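PDB 6Y43: angiopoietin-related protein 6 from Homo sapiens, which is a secreted angiopoietin-like protein that probably acts as a growth and signalling factor, its fibrinogen-like globe domain carrying a calcium ion. Local coordinates for residues Phe62-Tyr68 against Phe148-Arg153; Ala136-Leu140 against Trp200-Arg204. All blocks are in the same frame, centred on the assembly; numbering follows the deposited sequence.

Contact 1 of 2, residues Phe62-Tyr68 against Phe148-Arg153; sequences FTTWQHY and FSTVDR. With EDO (1,2-ethanediol), chain D.
W65 and R153 meet face to face: chi1 of W65 (175°) puts CG on the side away from the backbone N, which swings the indole toward 148-153, and R153, extended from CG to NE, lays its guanidinium over one indole face. The two planes are only 3° apart and NE of R153 stands 3.4 Å from CG of W65, evidence for a stacked, off-centre cation-pi pair. The guanidinium's rotation is fixed from its edge as well, since NH1 of R153 gives a salt bridge to OD1 of D152 (3.0 Å), in the guanidinium plane though tilted out of the carboxylate plane. At the indole rim, CZ3 of W65 comes within 3.5 Å of the carbonyl O of F148. Nearby, CD1 of Y68 touches CZ of F148 at 3.6 Å, ring planes tilted by 51°, and CG2 of T150 packs on CD2 of Y68. R155 makes a second cation-pi contact with W65, and NE1 of the indole bonds to E121. With an alanine in place of W65, the guanidinium of R153 would probably lose its flat support and be freer to turn, R155 its cation-pi partner and E121 its indole donor. An ethanediol, probably from the crystallisation liquor, bridges the other end: its O2 bonds to O of T63 at 2.6 Å, and V151 N reaches both hydroxyls weakly. The type I turn T150-R153 runs directly into calcium ligands D154 and D156, so this is the flank of the calcium-binding loop of a fibrinogen-like globe; the side chain of R153 lies about 10 Å from the calcium ion.

Contact 2 of 2, residues Ala136-Leu140 against Trp200-Arg204; sequences AGDSL and WAEFR
The carbonyl O of G137 takes two N-H groups: NE1 of W200 donates across the contact at 2.8 Å, and S139 N adds a weak bond from its own segment, closing an inverse gamma turn centred on D138. The indole N-H comes from above the carbonyl plane (46° out of it), yet the oxygen lies close to the indole plane, at the ring edge. S139 uses both of its side-chain atoms. CB sits over the indole face, 3.4 Å from the centroid of the five-membered ring and 9° off its normal, a clear CH-pi contact. With chi1 at -63°, OG stands beside the backbone N and is carried past the ring to accept E202 N (2.9 Å), which belongs to the type I turn W200-F203. The same indole meets CB of A136 near NE1 and, at the far end of its six-membered ring, CB of L140 (3.9 Å from CH2). E202 extends beyond CG and lays its carboxylate against G137, so that CD of E202 lies 3.4 Å from CA of G137. OE1 of E202 receives a weak bond from D138 N (3.2 Å) and a firmer one from a water that also donates weakly to O of D138. G137 leaves no room for a side chain: a beta carbon built there would fall 2.4 Å from CB of E202. D138 turns its carboxylate elsewhere, to S141 and Y113. W200 also touches V99 and L101 of strand 95-102 and A111 and Y113 of strand 108-118. The arrangement is therefore loop-to-loop packing, in which a tight turn and a type I turn are pinned around a buried tryptophan against the antiparallel sheet of the fibrinogen-like fold.

In the fold
The two contacts interlock along the chain, in the order 62-68, 136-140, 148-153, 200-204, so neither is a nested loop within the other. Their centres are 24 Å apart and their nearest atoms about 9 Å apart, without touching. Segments 136-140 and 148-153 both belong to the long connection between strand 127-133 and helix 162-166: its early part is held by the loop that precedes strand 212-219, its later part by the start of helix 65-70. All four segments lie in the fibrinogen-like globe. Contact 2 brings together the two ends of a strand-free region, while contact 1 ties the inside of that region to helix 65-70.

Contact 1 of 2, residues Phe62-Tyr68 against Phe148-Arg153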
loop_
_atom_site.group_PDB
_atom_site.type_symbol
_atom_site.label_atom_id
_atom_site.label_comp_id
_atom_site.label_asym_id
_atom_site.label_seq_id
_atom_site.Cartn_x
_atom_site.Cartn_y
_atom_site.Cartn_z
ATOM N N PHE A 62 -7.979 7.552 8.883
ATOM C CA PHE A 62 -7.708 7.754 10.313
ATOM C C PHE A 62 -8.637 6.834 11.102
ATOM O O PHE A 62 -9.675 7.242 11.611
ATOM C CB PHE A 62 -7.905 9.213 10.702
ATOM C CG PHE A 62 -7.473 9.525 12.123
ATOM C CD1 PHE A 62 -6.143 9.557 12.436
ATOM C CD2 PHE A 62 -8.409 9.757 13.133
ATOM C CE1 PHE A 62 -5.706 9.847 13.735
ATOM C CE2 PHE A 62 -7.991 10.025 14.445
ATOM C CZ PHE A 62 -6.635 10.072 14.738
ATOM N N THR A 63 -8.272 5.554 11.192
ATOM C CA THR A 63 -9.202 4.560 11.732
ATOM C C THR A 63 -8.471 3.566 12.630
ATOM O O THR A 63 -7.271 3.667 12.838
ATOM C CB THR A 63 -9.959 3.842 10.607
ATOM O OG1 THR A 63 -10.969 2.989 11.163
ATOM C CG2 THR A 63 -9.034 3.019 9.746
ATOM N N THR A 64 -9.228 2.580 13.125
ATOM C CA THR A 64 -8.832 1.738 14.253
ATOM C C THR A 64 -7.777 0.706 13.866
ATOM O O THR A 64 -7.700 0.263 12.718
ATOM C CB THR A 64 -10.038 0.978 14.830
ATOM O OG1 THR A 64 -10.513 -0.006 13.905
ATOM C CG2 THR A 64 -11.196 1.922 15.163
ATOM N N TRP A 65 -6.997 0.278 14.866
ATOM C CA TRP A 65 -6.114 -0.872 14.678
ATOM C C TRP A 65 -6.879 -2.049 14.079
ATOM O O TRP A 65 -6.423 -2.685 13.131
ATOM C CB TRP A 65 -5.466 -1.283 16.010
ATOM C CG TRP A 65 -4.653 -2.532 15.884
ATOM C CD1 TRP A 65 -5.045 -3.795 16.206
ATOM C CD2 TRP A 65 -3.299 -2.644 15.392
ATOM N NE1 TRP A 65 -4.039 -4.683 15.940
ATOM C CE2 TRP A 65 -2.951 -4.002 15.446
ATOM C CE3 TRP A 65 -2.351 -1.723 14.913
ATOM C CZ2 TRP A 65 -1.690 -4.468 15.050
ATOM C CZ3 TRP A 65 -1.101 -2.189 14.531
ATOM C CH2 TRP A 65 -0.785 -3.544 14.584
ATOM N N GLN A 66 -8.061 -2.350 14.611
ATOM C CA GLN A 66 -8.812 -3.484 14.081
ATOM C C GLN A 66 -9.113 -3.307 12.592
ATOM O O GLN A 66 -9.109 -4.280 11.827
ATOM C CB GLN A 66 -10.106 -3.664 14.869
ATOM C CG GLN A 66 -10.983 -4.829 14.390
ATOM C CD GLN A 66 -10.243 -6.161 14.360
ATOM O OE1 GLN A 66 -9.453 -6.467 15.250
ATOM N NE2 GLN A 66 -10.499 -6.954 13.330
ATOM N N HIS A 67 -9.442 -2.083 12.176
ATOM C CA HIS A 67 -9.710 -1.852 10.754
ATOM C C HIS A 67 -8.428 -1.954 9.937
ATOM O O HIS A 67 -8.430 -2.539 8.850
ATOM C CB HIS A 67 -10.398 -0.500 10.556
ATOM C CG HIS A 67 -11.859 -0.525 10.902
ATOM N ND1 HIS A 67 -12.404 0.260 11.894
ATOM C CD2 HIS A 67 -12.872 -1.283 10.428
ATOM C CE1 HIS A 67 -13.697 0.002 12.001
ATOM N NE2 HIS A 67 -14.006 -0.931 11.122
ATOM N N TYR A 68 -7.309 -1.432 10.446
ATOM C CA TYR A 68 -6.045 -1.620 9.741
ATOM C C TYR A 68 -5.664 -3.094 9.661
ATOM O O TYR A 68 -5.042 -3.520 8.677
ATOM C CB TYR A 68 -4.921 -0.791 10.411
ATOM C CG TYR A 68 -4.821 0.564 9.767
ATOM C CD1 TYR A 68 -4.219 0.710 8.517
ATOM C CD2 TYR A 68 -5.403 1.679 10.339
ATOM C CE1 TYR A 68 -4.179 1.928 7.866
ATOM C CE2 TYR A 68 -5.358 2.908 9.699
ATOM C CZ TYR A 68 -4.760 3.025 8.450
ATOM O OH TYR A 68 -4.716 4.224 7.792
ATOM N N PHE A 148 4.172 -1.421 12.918
ATOM C CA PHE A 148 3.016 -0.659 12.472
ATOM C C PHE A 148 2.356 0.039 13.654
ATOM O O PHE A 148 1.996 -0.603 14.650
ATOM C CB PHE A 148 2.012 -1.582 11.764
ATOM C CG PHE A 148 1.067 -0.855 10.838
ATOM C CD1 PHE A 148 1.445 -0.567 9.540
ATOM C CD2 PHE A 148 -0.201 -0.518 11.245
ATOM C CE1 PHE A 148 0.578 0.081 8.671
ATOM C CE2 PHE A 148 -1.073 0.123 10.374
ATOM C CZ PHE A 148 -0.674 0.424 9.096
ATOM N N SER A 149 2.195 1.360 13.540
ATOM C CA SER A 149 1.571 2.187 14.561
ATOM C C SER A 149 0.230 2.744 14.088
ATOM O O SER A 149 0.063 3.113 12.916
ATOM C CB SER A 149 2.461 3.390 14.947
ATOM O OG SER A 149 3.596 3.036 15.706
ATOM N N THR A 150 -0.707 2.864 15.036
ATOM C CA THR A 150 -1.905 3.690 14.877
ATOM C C THR A 150 -1.995 4.636 16.077
ATOM O O THR A 150 -1.196 4.560 17.006
ATOM C CB THR A 150 -3.172 2.837 14.754
ATOM O OG1 THR A 150 -3.320 2.010 15.915
ATOM C CG2 THR A 150 -3.133 1.965 13.506
ATOM N N VAL A 151 -2.992 5.528 16.095
ATOM C CA VAL A 151 -2.969 6.578 17.121
ATOM C C VAL A 151 -3.002 6.018 18.557
ATOM O O VAL A 151 -2.349 6.569 19.461
ATOM C CB VAL A 151 -4.105 7.589 16.855
ATOM C CG1 VAL A 151 -5.455 6.963 17.103
ATOM C CG2 VAL A 151 -3.913 8.824 17.732
ATOM N N ASP A 152 -3.670 4.896 18.783
ATOM C CA ASP A 152 -3.701 4.333 20.136
ATOM C C ASP A 152 -2.593 3.313 20.374
ATOM O O ASP A 152 -2.458 2.806 21.504
ATOM C CB ASP A 152 -5.085 3.732 20.451
ATOM C CG ASP A 152 -5.379 2.411 19.734
ATOM O OD1 ASP A 152 -4.566 1.906 18.935
ATOM O OD2 ASP A 152 -6.477 1.862 20.001
ATOM N N ARG A 153 -1.766 3.044 19.345
ATOM C CA ARG A 153 -0.677 2.077 19.416
ATOM C C ARG A 153 0.560 2.787 18.880
ATOM O O ARG A 153 0.999 2.563 17.744
ATOM C CB ARG A 153 -0.993 0.837 18.653
ATOM C CG ARG A 153 -1.853 -0.159 19.452
ATOM C CD ARG A 153 -2.458 -1.070 18.465
ATOM N NE ARG A 153 -3.244 -2.197 18.962
ATOM C CZ ARG A 153 -4.492 -2.111 19.405
ATOM N NH1 ARG A 153 -5.093 -0.933 19.542
ATOM N NH2 ARG A 153 -5.134 -3.218 19.737
HETATM C C1 EDO D . -4.783 6.109 12.676
HETATM O O1 EDO D . -3.520 5.969 13.336
HETATM C C2 EDO D . -5.882 6.278 13.730
HETATM O O2 EDO D . -5.916 5.093 14.545
#

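Contact 2 of 2, residues Ala136-Leu140 against Trp200-Arg204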
loop_
_atom_site.group_PDB
_atom_site.type_symbol
_atom_site.label_atom_id
_atom_site.label_comp_id
_atom_site.label_asym_id
_atom_site.label_seq_id
_atom_site.Cartn_x
_atom_site.Cartn_y
_atom_site.Cartn_z
ATOM N N ALA A 136 10.712 7.269 -8.517
ATOM C CA ALA A 136 10.096 8.055 -7.464
ATOM C C ALA A 136 11.120 8.522 -6.440
ATOM O O ALA A 136 10.957 9.591 -5.839
ATOM C CB ALA A 136 9.018 7.222 -6.768
ATOM N N GLY A 137 12.129 7.708 -6.186
ATOM C CA GLY A 137 12.990 7.935 -5.035
ATOM C C GLY A 137 12.608 7.012 -3.887
ATOM O O GLY A 137 11.465 6.549 -3.780
ATOM N N ASP A 138 13.580 6.718 -3.024
ATOM C CA ASP A 138 13.394 5.662 -2.025
ATOM C C ASP A 138 12.923 6.278 -0.711
ATOM O O ASP A 138 13.682 6.449 0.246
ATOM C CB ASP A 138 14.668 4.852 -1.841
ATOM C CG ASP A 138 14.480 3.664 -0.905
ATOM O OD1 ASP A 138 13.339 3.440 -0.418
ATOM O OD2 ASP A 138 15.483 2.966 -0.666
ATOM N N SER A 139 11.623 6.577 -0.651
ATOM C CA SER A 139 11.047 7.201 0.526
ATOM C C SER A 139 10.295 6.210 1.417
ATOM O O SER A 139 9.590 6.636 2.330
ATOM C CB SER A 139 10.142 8.359 0.123
ATOM O OG SER A 139 10.888 9.386 -0.527
ATOM N N LEU A 140 10.485 4.906 1.206
ATOM C CA LEU A 140 10.015 3.901 2.149
ATOM C C LEU A 140 11.136 3.195 2.912
ATOM O O LEU A 140 10.861 2.562 3.928
ATOM C CB LEU A 140 9.173 2.834 1.435
ATOM C CG LEU A 140 8.208 2.007 2.270
ATOM C CD1 LEU A 140 7.121 2.779 2.995
ATOM C CD2 LEU A 140 7.591 0.928 1.352
ATOM N N TRP A 200 5.356 11.603 -0.335
ATOM C CA TRP A 200 6.524 10.800 -0.669
ATOM C C TRP A 200 7.669 11.804 -0.733
ATOM O O TRP A 200 7.670 12.706 -1.578
ATOM C CB TRP A 200 6.314 10.079 -1.999
ATOM C CG TRP A 200 7.270 8.987 -2.313
ATOM C CD1 TRP A 200 8.398 9.084 -3.068
ATOM C CD2 TRP A 200 7.175 7.607 -1.910
ATOM N NE1 TRP A 200 9.014 7.864 -3.162
ATOM C CE2 TRP A 200 8.291 6.937 -2.467
ATOM C CE3 TRP A 200 6.269 6.878 -1.134
ATOM C CZ2 TRP A 200 8.521 5.578 -2.270
ATOM C CZ3 TRP A 200 6.498 5.525 -0.936
ATOM C CH2 TRP A 200 7.622 4.888 -1.502
ATOM N N ALA A 201 8.598 11.717 0.218
ATOM C CA ALA A 201 9.579 12.787 0.377
ATOM C C ALA A 201 10.303 13.106 -0.924
ATOM O O ALA A 201 10.560 14.273 -1.230
ATOM C CB ALA A 201 10.604 12.413 1.442
ATOM N N GLU A 202 10.700 12.085 -1.671
ATOM C CA GLU A 202 11.518 12.301 -2.850
ATOM C C GLU A 202 10.690 12.523 -4.116
ATOM O O GLU A 202 11.266 12.612 -5.215
ATOM C CB GLU A 202 12.478 11.117 -3.029
ATOM C CG GLU A 202 13.887 11.574 -3.388
ATOM C CD GLU A 202 14.845 10.429 -3.645
ATOM O OE1 GLU A 202 14.997 9.580 -2.710
ATOM O OE2 GLU A 202 15.431 10.416 -4.781
ATOM N N PHE A 203 9.354 12.616 -3.996
ATOM C CA PHE A 203 8.487 12.952 -5.136
ATOM C C PHE A 203 7.442 13.951 -4.655
ATOM O O PHE A 203 6.374 13.541 -4.181
ATOM C CB PHE A 203 7.831 11.727 -5.743
ATOM C CG PHE A 203 6.974 12.029 -6.942
ATOM C CD1 PHE A 203 7.536 12.518 -8.115
ATOM C CD2 PHE A 203 5.617 11.808 -6.907
ATOM C CE1 PHE A 203 6.735 12.781 -9.213
ATOM C CE2 PHE A 203 4.824 12.052 -8.009
ATOM C CZ PHE A 203 5.378 12.552 -9.155
ATOM N N ARG A 204 7.782 15.247 -4.764
ATOM C CA ARG A 204 7.014 16.444 -4.434
ATOM C C ARG A 204 7.127 16.822 -2.951
ATOM O O ARG A 204 6.763 17.945 -2.584
ATOM C CB ARG A 204 5.531 16.333 -4.832
ATOM C CG ARG A 204 5.311 15.988 -6.330
ATOM C CD ARG A 204 6.082 16.934 -7.301
ATOM N NE ARG A 204 5.893 18.327 -6.928
ATOM C CZ ARG A 204 4.854 19.075 -7.264
ATOM N NH1 ARG A 204 3.889 18.591 -8.023
ATOM N NH2 ARG A 204 4.786 20.319 -6.823
HETATM O O HOH W 1 14.537 9.247 -0.112
#